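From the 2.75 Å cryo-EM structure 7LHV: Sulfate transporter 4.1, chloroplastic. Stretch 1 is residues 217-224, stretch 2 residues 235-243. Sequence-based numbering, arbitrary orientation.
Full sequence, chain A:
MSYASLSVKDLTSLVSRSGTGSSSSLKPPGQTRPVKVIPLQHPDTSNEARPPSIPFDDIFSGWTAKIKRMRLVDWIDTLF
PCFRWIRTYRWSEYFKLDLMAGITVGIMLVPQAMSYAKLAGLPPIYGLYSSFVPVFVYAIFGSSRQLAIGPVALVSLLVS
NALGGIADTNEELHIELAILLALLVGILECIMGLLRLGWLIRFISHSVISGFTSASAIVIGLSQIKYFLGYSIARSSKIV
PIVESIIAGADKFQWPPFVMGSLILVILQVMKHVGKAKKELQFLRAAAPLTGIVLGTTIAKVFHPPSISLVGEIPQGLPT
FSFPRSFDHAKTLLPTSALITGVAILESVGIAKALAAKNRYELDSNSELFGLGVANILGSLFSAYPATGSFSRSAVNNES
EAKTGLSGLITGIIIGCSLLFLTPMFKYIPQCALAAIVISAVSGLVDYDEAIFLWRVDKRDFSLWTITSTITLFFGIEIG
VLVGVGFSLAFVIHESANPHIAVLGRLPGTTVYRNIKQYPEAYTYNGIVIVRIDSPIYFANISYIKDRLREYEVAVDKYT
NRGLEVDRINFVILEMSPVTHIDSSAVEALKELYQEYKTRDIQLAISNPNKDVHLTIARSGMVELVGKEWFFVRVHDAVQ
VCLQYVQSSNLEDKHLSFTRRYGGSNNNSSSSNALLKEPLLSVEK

Stretch 1 217-224: AIVIGLSQ
Stretch 2 235-243: RSSKIVPIV

Residues 217-224 are helical throughout, with phi/psi near -63/-42 for most of their length; residues 235-238 are extended or turning, Lys238 takes the N-cap position, and 239-243 form a helix. The two helix axes run nearly parallel (16°, closest approach 10.4 Å). Register is set by two CA-CA pairs, Val219-Ser237 at 6.5 Å and Leu222-Ile242 at 7.3 Å.

Apolar packing dominates the 317 Å² buried. Ile239 (chi1 and chi2 both m) leaves its backbone sideways, yet its end comes nearer: its CD1 lies 3.6 Å from Leu222 CD1, 3.8 Å from Val219 CG2 and 4.3 Å from Ile218 CG2. Val219 (t) and Leu222 (m, t), one helical turn apart, both point toward stretch 2, so a single methyl can reach both. Ile242 (m, t) points back, placing CG2 4.2 Å from Leu222 CB. Val219 and Ile242 are buried, where branched apolar side chains leave no polar group unpaired.

Side chains also pack on backbone: Ile242 CG2 is 3.7 Å from Leu222 O, and Val219 CG2 is 3.8 Å from Ser237 O.

No hydrogen bond crosses the interface. Ser223 (m) instead donates from OG to Val219 O at 3.0 Å, which satisfies the hydroxyl while it sits 4.0 Å from Ile242 CD1. In the loop, Ser236 OG likewise donates locally, to Arg235 O at 2.7 Å.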

ATOM      1  N   ALA A 217      15.935 -17.899  -9.938  1.00 47.05           N
ATOM      2  CA  ALA A 217      16.400 -19.128 -10.573  1.00 47.05           C
ATOM      3  C   ALA A 217      17.737 -18.918 -11.268  1.00 47.05           C
ATOM      4  O   ALA A 217      18.638 -19.763 -11.174  1.00 47.05           O
ATOM      5  CB  ALA A 217      15.357 -19.635 -11.563  1.00 47.05           C
ATOM      6  N   ILE A 218      17.887 -17.796 -11.975  1.00 47.99           N
ATOM      7  CA  ILE A 218      19.166 -17.511 -12.625  1.00 47.99           C
ATOM      8  C   ILE A 218      20.270 -17.346 -11.584  1.00 47.99           C
ATOM      9  O   ILE A 218      21.390 -17.841 -11.761  1.00 47.99           O
ATOM     10  CB  ILE A 218      19.049 -16.277 -13.536  1.00 47.99           C
ATOM     11  CG1 ILE A 218      18.168 -16.594 -14.741  1.00 47.99           C
ATOM     12  CG2 ILE A 218      20.417 -15.828 -14.005  1.00 47.99           C
ATOM     13  CD1 ILE A 218      17.852 -15.393 -15.590  1.00 47.99           C
ATOM     14  N   VAL A 219      19.970 -16.651 -10.485  1.00 49.22           N
ATOM     15  CA  VAL A 219      20.958 -16.470  -9.423  1.00 49.22           C
ATOM     16  C   VAL A 219      21.348 -17.812  -8.817  1.00 49.22           C
ATOM     17  O   VAL A 219      22.525 -18.063  -8.537  1.00 49.22           O
ATOM     18  CB  VAL A 219      20.419 -15.498  -8.357  1.00 49.22           C
ATOM     19  CG1 VAL A 219      21.247 -15.585  -7.087  1.00 49.22           C
ATOM     20  CG2 VAL A 219      20.425 -14.080  -8.891  1.00 49.22           C
ATOM     21  N   ILE A 220      20.371 -18.694  -8.605  1.00 50.02           N
ATOM     22  CA  ILE A 220      20.650 -20.009  -8.035  1.00 50.02           C
ATOM     23  C   ILE A 220      21.552 -20.815  -8.960  1.00 50.02           C
ATOM     24  O   ILE A 220      22.520 -21.446  -8.516  1.00 50.02           O
ATOM     25  CB  ILE A 220      19.333 -20.751  -7.746  1.00 50.02           C
ATOM     26  CG1 ILE A 220      18.617 -20.133  -6.547  1.00 50.02           C
ATOM     27  CG2 ILE A 220      19.596 -22.215  -7.493  1.00 50.02           C
ATOM     28  CD1 ILE A 220      17.165 -20.524  -6.449  1.00 50.02           C
ATOM     29  N   GLY A 221      21.252 -20.806 -10.260  1.00 54.01           N
ATOM     30  CA  GLY A 221      22.096 -21.524 -11.201  1.00 54.01           C
ATOM     31  C   GLY A 221      23.514 -20.986 -11.247  1.00 54.01           C
ATOM     32  O   GLY A 221      24.485 -21.753 -11.258  1.00 54.01           O
ATOM     33  N   LEU A 222      23.657 -19.659 -11.270  1.00 59.46           N
ATOM     34  CA  LEU A 222      24.991 -19.070 -11.301  1.00 59.46           C
ATOM     35  C   LEU A 222      25.739 -19.260  -9.989  1.00 59.46           C
ATOM     36  O   LEU A 222      26.971 -19.220  -9.983  1.00 59.46           O
ATOM     37  CB  LEU A 222      24.906 -17.585 -11.643  1.00 59.46           C
ATOM     38  CG  LEU A 222      24.736 -17.273 -13.129  1.00 59.46           C
ATOM     39  CD1 LEU A 222      24.786 -15.781 -13.369  1.00 59.46           C
ATOM     40  CD2 LEU A 222      25.798 -17.981 -13.951  1.00 59.46           C
ATOM     41  N   SER A 223      25.028 -19.454  -8.880  1.00 59.63           N
ATOM     42  CA  SER A 223      25.702 -19.783  -7.630  1.00 59.63           C
ATOM     43  C   SER A 223      26.152 -21.236  -7.616  1.00 59.63           C
ATOM     44  O   SER A 223      27.220 -21.552  -7.080  1.00 59.63           O
ATOM     45  CB  SER A 223      24.781 -19.502  -6.443  1.00 59.63           C
ATOM     46  OG  SER A 223      24.556 -18.113  -6.288  1.00 59.63           O
ATOM     47  N   GLN A 224      25.354 -22.128  -8.200  1.00 60.90           N
ATOM     48  CA  GLN A 224      25.678 -23.547  -8.190  1.00 60.90           C
ATOM     49  C   GLN A 224      26.689 -23.940  -9.257  1.00 60.90           C
ATOM     50  O   GLN A 224      27.235 -25.045  -9.185  1.00 60.90           O
ATOM     51  CB  GLN A 224      24.405 -24.378  -8.363  1.00 60.90           C
ATOM     52  CG  GLN A 224      23.452 -24.264  -7.196  1.00 60.90           C
ATOM     53  CD  GLN A 224      23.977 -24.939  -5.951  1.00 60.90           C
ATOM     54  OE1 GLN A 224      23.947 -26.162  -5.831  1.00 60.90           O
ATOM     55  NE2 GLN A 224      24.467 -24.140  -5.011  1.00 60.90           N
ATOM     56  N   ARG A 235      30.695 -15.229  -2.858  1.00 74.49           N
ATOM     57  CA  ARG A 235      29.318 -15.491  -2.461  1.00 74.49           C
ATOM     58  C   ARG A 235      28.538 -14.182  -2.489  1.00 74.49           C
ATOM     59  O   ARG A 235      28.816 -13.267  -1.708  1.00 74.49           O
ATOM     60  CB  ARG A 235      29.292 -16.139  -1.078  1.00 74.49           C
ATOM     61  CG  ARG A 235      27.927 -16.585  -0.620  1.00 74.49           C
ATOM     62  CD  ARG A 235      27.253 -15.480   0.159  1.00 74.49           C
ATOM     63  NE  ARG A 235      25.996 -15.911   0.747  1.00 74.49           N
ATOM     64  CZ  ARG A 235      25.133 -15.095   1.331  1.00 74.49           C
ATOM     65  NH1 ARG A 235      25.382 -13.801   1.461  1.00 74.49           N
ATOM     66  NH2 ARG A 235      23.989 -15.587   1.792  1.00 74.49           N
ATOM     67  N   SER A 236      27.560 -14.094  -3.387  1.00 72.25           N
ATOM     68  CA  SER A 236      26.710 -12.916  -3.471  1.00 72.25           C
ATOM     69  C   SER A 236      25.419 -13.285  -4.185  1.00 72.25           C
ATOM     70  O   SER A 236      25.330 -14.318  -4.851  1.00 72.25           O
ATOM     71  CB  SER A 236      27.414 -11.761  -4.191  1.00 72.25           C
ATOM     72  OG  SER A 236      28.429 -11.200  -3.374  1.00 72.25           O
ATOM     73  N   SER A 237      24.420 -12.423  -4.027  1.00 67.30           N
ATOM     74  CA  SER A 237      23.123 -12.586  -4.666  1.00 67.30           C
ATOM     75  C   SER A 237      22.974 -11.729  -5.915  1.00 67.30           C
ATOM     76  O   SER A 237      21.866 -11.616  -6.449  1.00 67.30           O
ATOM     77  CB  SER A 237      22.004 -12.263  -3.674  1.00 67.30           C
ATOM     78  OG  SER A 237      20.740 -12.303  -4.306  1.00 67.30           O
ATOM     79  N   LYS A 238      24.053 -11.115  -6.385  1.00 64.00           N
ATOM     80  CA  LYS A 238      24.039 -10.278  -7.573  1.00 64.00           C
ATOM     81  C   LYS A 238      24.882 -10.919  -8.668  1.00 64.00           C
ATOM     82  O   LYS A 238      25.882 -11.585  -8.391  1.00 64.00           O
ATOM     83  CB  LYS A 238      24.562  -8.875  -7.264  1.00 64.00           C
ATOM     84  CG  LYS A 238      23.957  -8.248  -6.023  1.00 64.00           C
ATOM     85  CD  LYS A 238      24.649  -6.942  -5.683  1.00 64.00           C
ATOM     86  CE  LYS A 238      24.055  -6.315  -4.435  1.00 64.00           C
ATOM     87  NZ  LYS A 238      24.348  -7.133  -3.227  1.00 64.00           N
ATOM     88  N   ILE A 239      24.467 -10.710  -9.918  1.00 64.32           N
ATOM     89  CA  ILE A 239      25.114 -11.387 -11.037  1.00 64.32           C
ATOM     90  C   ILE A 239      26.518 -10.846 -11.274  1.00 64.32           C
ATOM     91  O   ILE A 239      27.444 -11.605 -11.582  1.00 64.32           O
ATOM     92  CB  ILE A 239      24.248 -11.270 -12.302  1.00 64.32           C
ATOM     93  CG1 ILE A 239      22.879 -11.890 -12.052  1.00 64.32           C
ATOM     94  CG2 ILE A 239      24.920 -11.952 -13.479  1.00 64.32           C
ATOM     95  CD1 ILE A 239      22.931 -13.321 -11.588  1.00 64.32           C
ATOM     96  N   VAL A 240      26.696  -9.528 -11.159  1.00 68.61           N
ATOM     97  CA  VAL A 240      27.982  -8.923 -11.504  1.00 68.61           C
ATOM     98  C   VAL A 240      29.118  -9.433 -10.622  1.00 68.61           C
ATOM     99  O   VAL A 240      30.156  -9.839 -11.168  1.00 68.61           O
ATOM    100  CB  VAL A 240      27.864  -7.390 -11.499  1.00 68.61           C
ATOM    101  CG1 VAL A 240      29.215  -6.753 -11.752  1.00 68.61           C
ATOM    102  CG2 VAL A 240      26.854  -6.936 -12.539  1.00 68.61           C
ATOM    103  N   PRO A 241      29.010  -9.431  -9.284  1.00 67.09           N
ATOM    104  CA  PRO A 241      30.103 -10.012  -8.484  1.00 67.09           C
ATOM    105  C   PRO A 241      30.336 -11.487  -8.754  1.00 67.09           C
ATOM    106  O   PRO A 241      31.486 -11.938  -8.730  1.00 67.09           O
ATOM    107  CB  PRO A 241      29.653  -9.758  -7.039  1.00 67.09           C
ATOM    108  CG  PRO A 241      28.194  -9.546  -7.121  1.00 67.09           C
ATOM    109  CD  PRO A 241      27.966  -8.856  -8.420  1.00 67.09           C
ATOM    110  N   ILE A 242      29.277 -12.254  -9.023  1.00 67.44           N
ATOM    111  CA  ILE A 242      29.444 -13.680  -9.299  1.00 67.44           C
ATOM    112  C   ILE A 242      30.262 -13.881 -10.567  1.00 67.44           C
ATOM    113  O   ILE A 242      31.210 -14.675 -10.602  1.00 67.44           O
ATOM    114  CB  ILE A 242      28.074 -14.373  -9.401  1.00 67.44           C
ATOM    115  CG1 ILE A 242      27.358 -14.359  -8.053  1.00 67.44           C
ATOM    116  CG2 ILE A 242      28.236 -15.797  -9.898  1.00 67.44           C
ATOM    117  CD1 ILE A 242      25.922 -14.819  -8.128  1.00 67.44           C
ATOM    118  N   VAL A 243      29.911 -13.153 -11.629  1.00 68.95           N
ATOM    119  CA  VAL A 243      30.628 -13.293 -12.891  1.00 68.95           C
ATOM    120  C   VAL A 243      32.058 -12.789 -12.751  1.00 68.95           C
ATOM    121  O   VAL A 243      32.996 -13.376 -13.308  1.00 68.95           O
ATOM    122  CB  VAL A 243      29.872 -12.567 -14.017  1.00 68.95           C
ATOM    123  CG1 VAL A 243      30.663 -12.619 -15.310  1.00 68.95           C
ATOM    124  CG2 VAL A 243      28.498 -13.184 -14.207  1.00 68.95           C
TER